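Local coordinates for integron cassette protein (Vibrio cholerae, PDB 3FY6) that is of unknown function but forms a two-chain assembly of a novel fold and is encoded on a mobile integron gene cassette, at residues R23-I28 against I38-V43; D69-P74 against K111-K116; E75-L80 against E103-W108. One frame throughout, in Å; residues are numbered along the deposited sequence.

Contact 1: residues R23-I28 against I38-V43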
loop_
_atom_site.group_PDB
_atom_site.type_symbol
_atom_site.label_atom_id
_atom_site.label_comp_id
_atom_site.label_asym_id
_atom_site.label_seq_id
_atom_site.Cartn_x
_atom_site.Cartn_y
_atom_site.Cartn_z
ATOM N N ARG A 23 -18.406 8.485 -0.965
ATOM C CA ARG A 23 -18.335 9.190 -2.244
ATOM C C ARG A 23 -16.912 9.231 -2.768
ATOM O O ARG A 23 -15.959 9.008 -2.019
ATOM C CB ARG A 23 -18.826 10.640 -2.093
ATOM C CG ARG A 23 -17.839 11.545 -1.350
ATOM C CD ARG A 23 -18.427 12.915 -1.010
ATOM N NE ARG A 23 -18.768 13.663 -2.217
ATOM C CZ ARG A 23 -17.925 14.456 -2.874
ATOM N NH1 ARG A 23 -16.681 14.614 -2.443
ATOM N NH2 ARG A 23 -18.327 15.094 -3.966
ATOM N N HIS A 24 -16.769 9.543 -4.053
ATOM C CA HIS A 24 -15.446 9.800 -4.614
ATOM C C HIS A 24 -14.984 11.192 -4.203
ATOM O O HIS A 24 -15.626 12.194 -4.535
ATOM C CB HIS A 24 -15.471 9.673 -6.142
ATOM C CG HIS A 24 -15.609 8.262 -6.617
ATOM N ND1 HIS A 24 -16.826 7.617 -6.686
ATOM C CD2 HIS A 24 -14.682 7.360 -7.019
ATOM C CE1 HIS A 24 -16.642 6.379 -7.112
ATOM N NE2 HIS A 24 -15.350 6.198 -7.322
ATOM N N GLU A 25 -13.885 11.248 -3.457
ATOM C CA GLU A 25 -13.273 12.520 -3.088
ATOM C C GLU A 25 -12.355 13.004 -4.214
ATOM O O GLU A 25 -11.658 12.209 -4.855
ATOM C CB GLU A 25 -12.484 12.376 -1.793
ATOM C CG GLU A 25 -13.339 11.993 -0.590
ATOM C CD GLU A 25 -14.155 13.165 -0.067
ATOM O OE1 GLU A 25 -13.547 14.133 0.428
ATOM O OE2 GLU A 25 -15.400 13.116 -0.139
ATOM N N THR A 26 -12.359 14.309 -4.457
ATOM C CA THR A 26 -11.557 14.872 -5.535
ATOM C C THR A 26 -10.165 15.205 -5.018
ATOM O O THR A 26 -10.007 16.011 -4.106
ATOM C CB THR A 26 -12.215 16.140 -6.136
ATOM O OG1 THR A 26 -13.540 15.830 -6.593
ATOM C CG2 THR A 26 -11.384 16.683 -7.305
ATOM N N TYR A 27 -9.155 14.551 -5.573
ATOM C CA TYR A 27 -7.777 14.919 -5.276
ATOM C C TYR A 27 -7.272 15.741 -6.446
ATOM O O TYR A 27 -7.310 15.287 -7.588
ATOM C CB TYR A 27 -6.915 13.678 -5.094
ATOM C CG TYR A 27 -7.104 13.013 -3.753
ATOM C CD1 TYR A 27 -8.324 12.450 -3.401
ATOM C CD2 TYR A 27 -6.058 12.948 -2.836
ATOM C CE1 TYR A 27 -8.500 11.840 -2.171
ATOM C CE2 TYR A 27 -6.223 12.338 -1.598
ATOM C CZ TYR A 27 -7.444 11.786 -1.272
ATOM O OH TYR A 27 -7.616 11.197 -0.043
ATOM N N ILE A 28 -6.819 16.957 -6.174
ATOM C CA ILE A 28 -6.377 17.834 -7.252
ATOM C C ILE A 28 -4.860 17.816 -7.355
ATOM O O ILE A 28 -4.155 18.189 -6.419
ATOM C CB ILE A 28 -6.888 19.274 -7.069
ATOM C CG1 ILE A 28 -8.398 19.271 -6.837
ATOM C CG2 ILE A 28 -6.559 20.122 -8.301
ATOM C CD1 ILE A 28 -8.973 20.634 -6.518
ATOM N N ILE A 38 -0.488 18.116 -4.476
ATOM C CA ILE A 38 -1.675 17.276 -4.440
ATOM C C ILE A 38 -2.549 17.772 -3.306
ATOM O O ILE A 38 -2.118 17.812 -2.144
ATOM C CB ILE A 38 -1.325 15.800 -4.198
ATOM C CG1 ILE A 38 -0.332 15.305 -5.257
ATOM C CG2 ILE A 38 -2.583 14.935 -4.187
ATOM C CD1 ILE A 38 0.516 14.128 -4.781
ATOM N N SER A 39 -3.770 18.167 -3.652
ATOM C CA SER A 39 -4.701 18.722 -2.678
ATOM C C SER A 39 -5.935 17.853 -2.511
ATOM O O SER A 39 -6.473 17.314 -3.475
ATOM C CB SER A 39 -5.129 20.132 -3.096
ATOM O OG SER A 39 -4.048 21.040 -2.987
HETATM N N MSE A 40 -6.376 17.728 -1.268
HETATM C CA MSE A 40 -7.631 17.082 -0.946
HETATM C C MSE A 40 -8.276 18.014 0.054
HETATM O O MSE A 40 -7.801 18.139 1.185
HETATM C CB MSE A 40 -7.378 15.722 -0.297
HETATM C CG MSE A 40 -8.447 14.673 -0.602
HETATM SE SE MSE A 40 -10.168 14.879 0.315
HETATM C CE MSE A 40 -9.532 15.384 2.090
ATOM N N GLY A 41 -9.337 18.696 -0.363
ATOM C CA GLY A 41 -9.962 19.685 0.495
ATOM C C GLY A 41 -8.966 20.746 0.919
ATOM O O GLY A 41 -8.360 21.410 0.081
ATOM N N ALA A 42 -8.777 20.897 2.224
ATOM C CA ALA A 42 -7.906 21.948 2.745
ATOM C C ALA A 42 -6.439 21.519 2.874
ATOM O O ALA A 42 -5.584 22.322 3.252
ATOM C CB ALA A 42 -8.432 22.442 4.087
ATOM N N VAL A 43 -6.149 20.261 2.557
ATOM C CA VAL A 43 -4.813 19.721 2.773
ATOM C C VAL A 43 -4.013 19.641 1.483
ATOM O O VAL A 43 -4.486 19.102 0.489
ATOM C CB VAL A 43 -4.877 18.310 3.373
ATOM C CG1 VAL A 43 -3.504 17.697 3.388
ATOM C CG2 VAL A 43 -5.475 18.348 4.777
HETATM O O HOH W 1 -9.968 18.586 -3.375
HETATM O O HOH W 2 -2.817 20.584 -5.749
#
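Tyr27 carries its CG anti to the carbonyl carbon (chi1 -77°), while the selenomethionine Met40 is bent at chi2 (-74°) and again at chi3, so that its side chain crosses the phenol ring obliquely. Both sit on the antiparallel beta hairpin of strands 23-31 and 35-40, within the antiparallel sheet of the chain. The axes of 23-28 and 38-40 run 154° apart in direction and approach to 4.6 Å. Ile28 and Ser39 form an antiparallel hydrogen-bonded pair: Ile28 N donates to Ser39 O at 2.7 Å, and Ser39 N returns a bond to Ile28 O at 2.8 Å. Both bonds are nearly straight and lie in the carbonyl planes.

Beyond Met40 the two chains separate, and water 1 spans the gap, donating to Thr26 O and accepting from Gly41 N. Gly41 belongs to the type II' turn from Met40 to Val43, where its positive phi suits glycine, and this turn leads into strand 43-50.

On the face bearing Tyr27 and Met40, CG of Met40 lies over the centre of the phenol ring as a CH-pi contact. The selenium stands obliquely to the same ring, 4.7 Å from SE of Met40 to the centroid of Tyr27, a Met-aromatic contact. Ile38 CG2 approaches the ring of Tyr27 at its edge, 4.2 Å from CD2. The ring also touches Ile65 and Met66 of helix 62-67, and its OH is hydrogen-bonded to Asp69 OD2, which fixes the tip of the ring.

Glu25 CG is likewise anti to its carbonyl carbon, and a bend at chi2 turns the carboxylate so that OE1 lies 3.5 Å from Met40 SE, while OE2 accepts a hydrogen bond from Arg23 NH1 at 3.0 Å, part of a salt bridge, with NH1 above the carboxylate plane.

Contact 2: residues D69-P74 against K111-K116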
loop_
_atom_site.group_PDB
_atom_site.type_symbol
_atom_site.label_atom_id
_atom_site.label_comp_id
_atom_site.label_asym_id
_atom_site.label_seq_id
_atom_site.Cartn_x
_atom_site.Cartn_y
_atom_site.Cartn_z
ATOM N N ASP A 69 -9.144 9.452 4.652
ATOM C CA ASP A 69 -10.404 9.147 3.989
ATOM C C ASP A 69 -10.768 7.662 4.137
ATOM O O ASP A 69 -11.656 7.163 3.444
ATOM C CB ASP A 69 -10.348 9.530 2.511
ATOM C CG ASP A 69 -10.518 11.029 2.278
ATOM O OD1 ASP A 69 -10.983 11.737 3.203
ATOM O OD2 ASP A 69 -10.187 11.495 1.156
ATOM N N SER A 70 -10.090 6.969 5.048
ATOM C CA SER A 70 -10.230 5.513 5.172
ATOM C C SER A 70 -9.868 4.779 3.881
ATOM O O SER A 70 -10.495 3.780 3.527
ATOM C CB SER A 70 -11.644 5.125 5.618
ATOM O OG SER A 70 -11.933 5.658 6.899
ATOM N N VAL A 71 -8.864 5.289 3.180
ATOM C CA VAL A 71 -8.366 4.663 1.962
ATOM C C VAL A 71 -6.936 4.174 2.224
ATOM O O VAL A 71 -6.119 4.913 2.770
ATOM C CB VAL A 71 -8.393 5.662 0.764
ATOM C CG1 VAL A 71 -7.671 5.088 -0.445
ATOM C CG2 VAL A 71 -9.836 6.042 0.412
ATOM N N TYR A 72 -6.652 2.930 1.846
ATOM C CA TYR A 72 -5.355 2.303 2.098
ATOM C C TYR A 72 -4.736 1.888 0.776
ATOM O O TYR A 72 -4.900 0.754 0.332
ATOM C CB TYR A 72 -5.537 1.106 3.053
ATOM C CG TYR A 72 -6.281 1.548 4.288
ATOM C CD1 TYR A 72 -5.600 2.108 5.362
ATOM C CD2 TYR A 72 -7.671 1.503 4.342
ATOM C CE1 TYR A 72 -6.280 2.564 6.479
ATOM C CE2 TYR A 72 -8.360 1.954 5.453
ATOM C CZ TYR A 72 -7.659 2.481 6.520
ATOM O OH TYR A 72 -8.336 2.936 7.631
ATOM N N PRO A 73 -4.023 2.825 0.137
ATOM C CA PRO A 73 -3.480 2.651 -1.208
ATOM C C PRO A 73 -2.185 1.869 -1.132
ATOM O O PRO A 73 -1.559 1.840 -0.077
ATOM C CB PRO A 73 -3.156 4.088 -1.645
ATOM C CG PRO A 73 -3.193 4.926 -0.376
ATOM C CD PRO A 73 -3.486 4.030 0.785
ATOM N N PRO A 74 -1.778 1.237 -2.234
ATOM C CA PRO A 74 -0.467 0.581 -2.224
ATOM C C PRO A 74 0.604 1.605 -1.838
ATOM O O PRO A 74 0.466 2.792 -2.144
ATOM C CB PRO A 74 -0.296 0.134 -3.671
ATOM C CG PRO A 74 -1.717 0.006 -4.194
ATOM C CD PRO A 74 -2.472 1.099 -3.527
ATOM N N LYS A 111 -9.806 0.150 -7.008
ATOM C CA LYS A 111 -9.938 -1.305 -7.009
ATOM C C LYS A 111 -9.440 -1.928 -5.695
ATOM O O LYS A 111 -10.012 -2.894 -5.197
ATOM C CB LYS A 111 -9.198 -1.917 -8.203
ATOM C CG LYS A 111 -9.922 -1.731 -9.534
ATOM C CD LYS A 111 -9.118 -2.369 -10.661
ATOM C CE LYS A 111 -9.571 -1.906 -12.043
ATOM N NZ LYS A 111 -8.627 -2.377 -13.106
ATOM N N VAL A 112 -8.363 -1.374 -5.158
ATOM C CA VAL A 112 -7.801 -1.823 -3.891
ATOM C C VAL A 112 -8.833 -1.663 -2.774
ATOM O O VAL A 112 -9.106 -2.597 -2.016
ATOM C CB VAL A 112 -6.530 -1.021 -3.566
ATOM C CG1 VAL A 112 -5.998 -1.370 -2.159
ATOM C CG2 VAL A 112 -5.462 -1.299 -4.635
ATOM N N THR A 113 -9.420 -0.472 -2.700
ATOM C CA THR A 113 -10.433 -0.157 -1.702
ATOM C C THR A 113 -11.610 -1.122 -1.805
ATOM O O THR A 113 -12.056 -1.692 -0.808
ATOM C CB THR A 113 -10.930 1.287 -1.894
ATOM O OG1 THR A 113 -9.834 2.187 -1.685
ATOM C CG2 THR A 113 -12.077 1.614 -0.910
ATOM N N GLU A 114 -12.095 -1.309 -3.028
ATOM C CA GLU A 114 -13.218 -2.195 -3.302
ATOM C C GLU A 114 -12.915 -3.637 -2.875
ATOM O O GLU A 114 -13.804 -4.356 -2.421
ATOM C CB GLU A 114 -13.581 -2.132 -4.794
ATOM C CG GLU A 114 -14.608 -3.156 -5.252
ATOM C CD GLU A 114 -14.774 -3.190 -6.775
ATOM O OE1 GLU A 114 -13.791 -2.916 -7.508
ATOM O OE2 GLU A 114 -15.895 -3.497 -7.242
ATOM N N ALA A 115 -11.660 -4.048 -3.010
ATOM C CA ALA A 115 -11.273 -5.419 -2.699
ATOM C C ALA A 115 -10.811 -5.622 -1.252
ATOM O O ALA A 115 -10.420 -6.715 -0.878
ATOM C CB ALA A 115 -10.181 -5.890 -3.672
ATOM N N LYS A 116 -10.835 -4.571 -0.445
ATOM C CA LYS A 116 -10.393 -4.679 0.943
ATOM C C LYS A 116 -11.119 -5.815 1.678
ATOM O O LYS A 116 -12.314 -5.994 1.509
ATOM C CB LYS A 116 -10.633 -3.356 1.663
ATOM C CG LYS A 116 -9.973 -3.237 3.026
ATOM C CD LYS A 116 -10.198 -1.851 3.630
ATOM C CE LYS A 116 -11.638 -1.669 4.088
ATOM N NZ LYS A 116 -11.895 -0.291 4.607
HETATM O O HOH W 3 -10.661 1.351 2.419
HETATM O O HOH W 4 -8.454 1.260 0.467
#
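Val112, Tyr72 and Thr113 have the most surface buried where the loop 69-74, extended from Val71 on, follows helix 62-67 and crosses the C-terminal end of helix 95-114. The preceding helix finishes in a Schellman motif: Ser70, with positive phi (59°), is its C-prime residue, and Val71 N bonds back to Met66 O. From there the chain passes helix 95-114 without a direct hydrogen bond between the segments, so apolar packing and two bridging waters join them.

Val112 points its CB at the loop and divides the work between its methyls. CG1, anti to the backbone N (chi1 174°), reaches Tyr72 O at 3.5 Å. CG2, anti to the carbonyl carbon, meets the ring of Pro74 tip to tip, 4.0 Å from Pro74 CD. The backbone O of Val112 accepts a hydrogen bond from Trp108 NE1 of the second subunit.

The ring of Tyr72 comes nearer to the helix end than its CB direction suggests. Its CD2 lies 4.3 Å from CD of Lys116, an oblique approach to the ring. Phe126 packs edge-to-face with the same ring, makes a cation-pi contact with Lys116, and takes a hydrogen bond from Lys116 NZ through its backbone O; the C-terminal residue thus closes over this corner. Lys116 NZ also donates to water 3, which in turn donates to Ser70 O.

Thr113 has OG1 anti to its carbonyl carbon (chi1 -63°), beside the backbone N, and this hydroxyl is also hydrogen-bonded to Val109 O. It crosses Val71 at about a right angle, with OG1 3.8 Å from Val71 CG1. Water 4 links the Thr113 hydroxyl to the backbone of the 69-74 loop, 2.7 Å from Thr113 OG1 and 2.8 Å from Tyr72 N, whose N-H it accepts.

Contact 3: residues E75-L80 against E103-W108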
loop_
_atom_site.group_PDB
_atom_site.type_symbol
_atom_site.label_atom_id
_atom_site.label_comp_id
_atom_site.label_asym_id
_atom_site.label_seq_id
_atom_site.Cartn_x
_atom_site.Cartn_y
_atom_site.Cartn_z
ATOM N N GLU A 75 1.648 1.163 -1.151
ATOM C CA GLU A 75 2.659 2.086 -0.641
ATOM C C GLU A 75 3.409 2.822 -1.766
ATOM O O GLU A 75 3.868 3.944 -1.579
ATOM C CB GLU A 75 3.636 1.347 0.286
ATOM C CG GLU A 75 5.037 1.961 0.371
ATOM C CD GLU A 75 5.074 3.273 1.148
ATOM O OE1 GLU A 75 4.266 3.431 2.089
ATOM O OE2 GLU A 75 5.919 4.139 0.822
ATOM N N ILE A 76 3.516 2.190 -2.933
ATOM C CA ILE A 76 4.207 2.790 -4.075
ATOM C C ILE A 76 3.412 3.899 -4.795
ATOM O O ILE A 76 3.920 4.531 -5.723
ATOM C CB ILE A 76 4.552 1.716 -5.113
ATOM C CG1 ILE A 76 5.650 2.220 -6.058
ATOM C CG2 ILE A 76 3.283 1.283 -5.870
ATOM C CD1 ILE A 76 6.107 1.175 -7.079
ATOM N N THR A 77 2.177 4.132 -4.374
ATOM C CA THR A 77 1.309 5.105 -5.050
ATOM C C THR A 77 1.953 6.495 -5.233
ATOM O O THR A 77 1.887 7.084 -6.305
ATOM C CB THR A 77 -0.044 5.237 -4.317
ATOM O OG1 THR A 77 -0.674 3.949 -4.269
ATOM C CG2 THR A 77 -0.967 6.223 -5.047
ATOM N N GLN A 78 2.571 7.017 -4.184
ATOM C CA GLN A 78 3.142 8.348 -4.237
ATOM C C GLN A 78 4.258 8.391 -5.267
ATOM O O GLN A 78 4.409 9.365 -6.000
ATOM C CB GLN A 78 3.687 8.741 -2.870
ATOM C CG GLN A 78 4.400 10.072 -2.842
ATOM C CD GLN A 78 4.599 10.567 -1.421
ATOM O OE1 GLN A 78 5.720 10.616 -0.915
ATOM N NE2 GLN A 78 3.506 10.903 -0.761
ATOM N N ASN A 79 5.028 7.311 -5.309
ATOM C CA ASN A 79 6.138 7.176 -6.227
ATOM C C ASN A 79 5.621 7.161 -7.671
ATOM O O ASN A 79 6.230 7.756 -8.562
ATOM C CB ASN A 79 6.940 5.906 -5.900
ATOM C CG ASN A 79 8.086 5.676 -6.865
ATOM O OD1 ASN A 79 7.949 4.942 -7.838
ATOM N ND2 ASN A 79 9.217 6.323 -6.614
ATOM N N LEU A 80 4.486 6.509 -7.896
ATOM C CA LEU A 80 3.841 6.563 -9.219
ATOM C C LEU A 80 3.481 7.993 -9.616
ATOM O O LEU A 80 3.741 8.408 -10.744
ATOM C CB LEU A 80 2.586 5.697 -9.270
ATOM C CG LEU A 80 2.750 4.200 -9.007
ATOM C CD1 LEU A 80 1.533 3.463 -9.538
ATOM C CD2 LEU A 80 4.028 3.660 -9.633
ATOM N N GLU A 103 -5.018 8.958 -13.931
ATOM C CA GLU A 103 -6.336 8.365 -13.745
ATOM C C GLU A 103 -6.266 6.848 -13.602
ATOM O O GLU A 103 -7.093 6.257 -12.907
ATOM C CB GLU A 103 -7.286 8.769 -14.875
ATOM C CG GLU A 103 -7.712 10.249 -14.767
ATOM C CD GLU A 103 -8.638 10.716 -15.889
ATOM O OE1 GLU A 103 -8.605 10.125 -16.991
ATOM O OE2 GLU A 103 -9.396 11.687 -15.668
ATOM N N LEU A 104 -5.287 6.214 -14.251
ATOM C CA LEU A 104 -5.143 4.774 -14.094
ATOM C C LEU A 104 -4.635 4.454 -12.676
ATOM O O LEU A 104 -4.937 3.391 -12.118
ATOM C CB LEU A 104 -4.226 4.160 -15.168
ATOM C CG LEU A 104 -4.631 4.256 -16.646
ATOM C CD1 LEU A 104 -3.624 3.498 -17.522
ATOM C CD2 LEU A 104 -6.036 3.706 -16.876
ATOM N N VAL A 105 -3.865 5.365 -12.089
ATOM C CA VAL A 105 -3.426 5.140 -10.718
ATOM C C VAL A 105 -4.613 5.278 -9.756
ATOM O O VAL A 105 -4.778 4.475 -8.835
ATOM C CB VAL A 105 -2.309 6.091 -10.299
ATOM C CG1 VAL A 105 -1.943 5.838 -8.845
ATOM C CG2 VAL A 105 -1.090 5.894 -11.191
ATOM N N ALA A 106 -5.453 6.289 -9.982
ATOM C CA ALA A 106 -6.643 6.466 -9.154
ATOM C C ALA A 106 -7.540 5.248 -9.274
ATOM O O ALA A 106 -8.075 4.759 -8.279
ATOM C CB ALA A 106 -7.411 7.743 -9.550
ATOM N N GLN A 107 -7.691 4.755 -10.501
ATOM C CA GLN A 107 -8.505 3.579 -10.765
ATOM C C GLN A 107 -7.995 2.365 -9.986
ATOM O O GLN A 107 -8.785 1.576 -9.445
ATOM C CB GLN A 107 -8.516 3.285 -12.266
ATOM C CG GLN A 107 -9.261 2.030 -12.687
ATOM C CD GLN A 107 -9.104 1.755 -14.172
ATOM O OE1 GLN A 107 -8.970 2.681 -14.970
ATOM N NE2 GLN A 107 -9.107 0.480 -14.546
ATOM N N TRP A 108 -6.673 2.217 -9.935
ATOM C CA TRP A 108 -6.049 1.144 -9.171
ATOM C C TRP A 108 -6.380 1.278 -7.678
ATOM O O TRP A 108 -6.796 0.320 -7.021
ATOM C CB TRP A 108 -4.532 1.190 -9.360
ATOM C CG TRP A 108 -3.789 0.047 -8.713
ATOM C CD1 TRP A 108 -4.238 -1.228 -8.535
ATOM C CD2 TRP A 108 -2.442 0.069 -8.226
ATOM N NE1 TRP A 108 -3.256 -2.001 -7.953
ATOM C CE2 TRP A 108 -2.146 -1.226 -7.746
ATOM C CE3 TRP A 108 -1.463 1.061 -8.132
ATOM C CZ2 TRP A 108 -0.920 -1.547 -7.181
ATOM C CZ3 TRP A 108 -0.237 0.736 -7.574
ATOM C CH2 TRP A 108 0.026 -0.556 -7.116
#
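The indole of Trp108 is the large projection here, and Leu80 and Ile76 receive it. With CG anti to the backbone N (chi1 -175°), the ring reaches from helix 95-114 to the start of helix 77-89, bringing its six-membered part against two aliphatic side chains. Leu80 directs CB at the opposing helix, and its CD1 enters the angle between Trp108 and Val105: it lies 3.8 Å from Trp108 CZ3 and 3.9 Å from Val105 CG2. The first of these crossings is near a right angle, and the methyl comes to the indole obliquely.

Ile76 closes the indole at its edge. Its CG2 occupies the crowded position between backbone N and carbonyl carbon and meets the ring in plane, 3.9 Å from Trp108 CH2.

Val105, one turn earlier than Trp108, splits its methyls: CG2 faces Leu80, whereas CG1, anti to the backbone N, meets Thr77 CG2 at 3.9 Å. Thr77 therefore offers its methyl to the interface while its OG1 is hydrogen-bonded to Pro74 O, near the helix start. The pyrrole N-H of Trp108 points to the second subunit, with NE1 donating to Val112 O of that chain.

No hydrogen bond crosses between the segments; four buried side chains and Ile76 interdigitate, as is typical of the apolar core of an antiparallel helical hairpin.

How the contacts relate
Along the chain, contact 1 is complete before the others begin. Contact 3 then falls within the span bounded by contact 2, and both use helix 95-114. Centres of contacts 1 and 2 lie about 15 Å apart, as do those of 1 and 3, against about 11 Å for 2 and 3. The sheet hairpin reaches contact 2 through Tyr27 OH to Asp69 OD2 (2.9 Å, a probable hydrogen bond); contact 2 meets contact 3 where Pro74 CG packs 3.4 Å from Trp108 CH2. Contacts 1 and 3 do not touch. Loop 69-74 thus connects sheet to helices, and contacts 2 and 3, unlike contact 1, also border the second subunit.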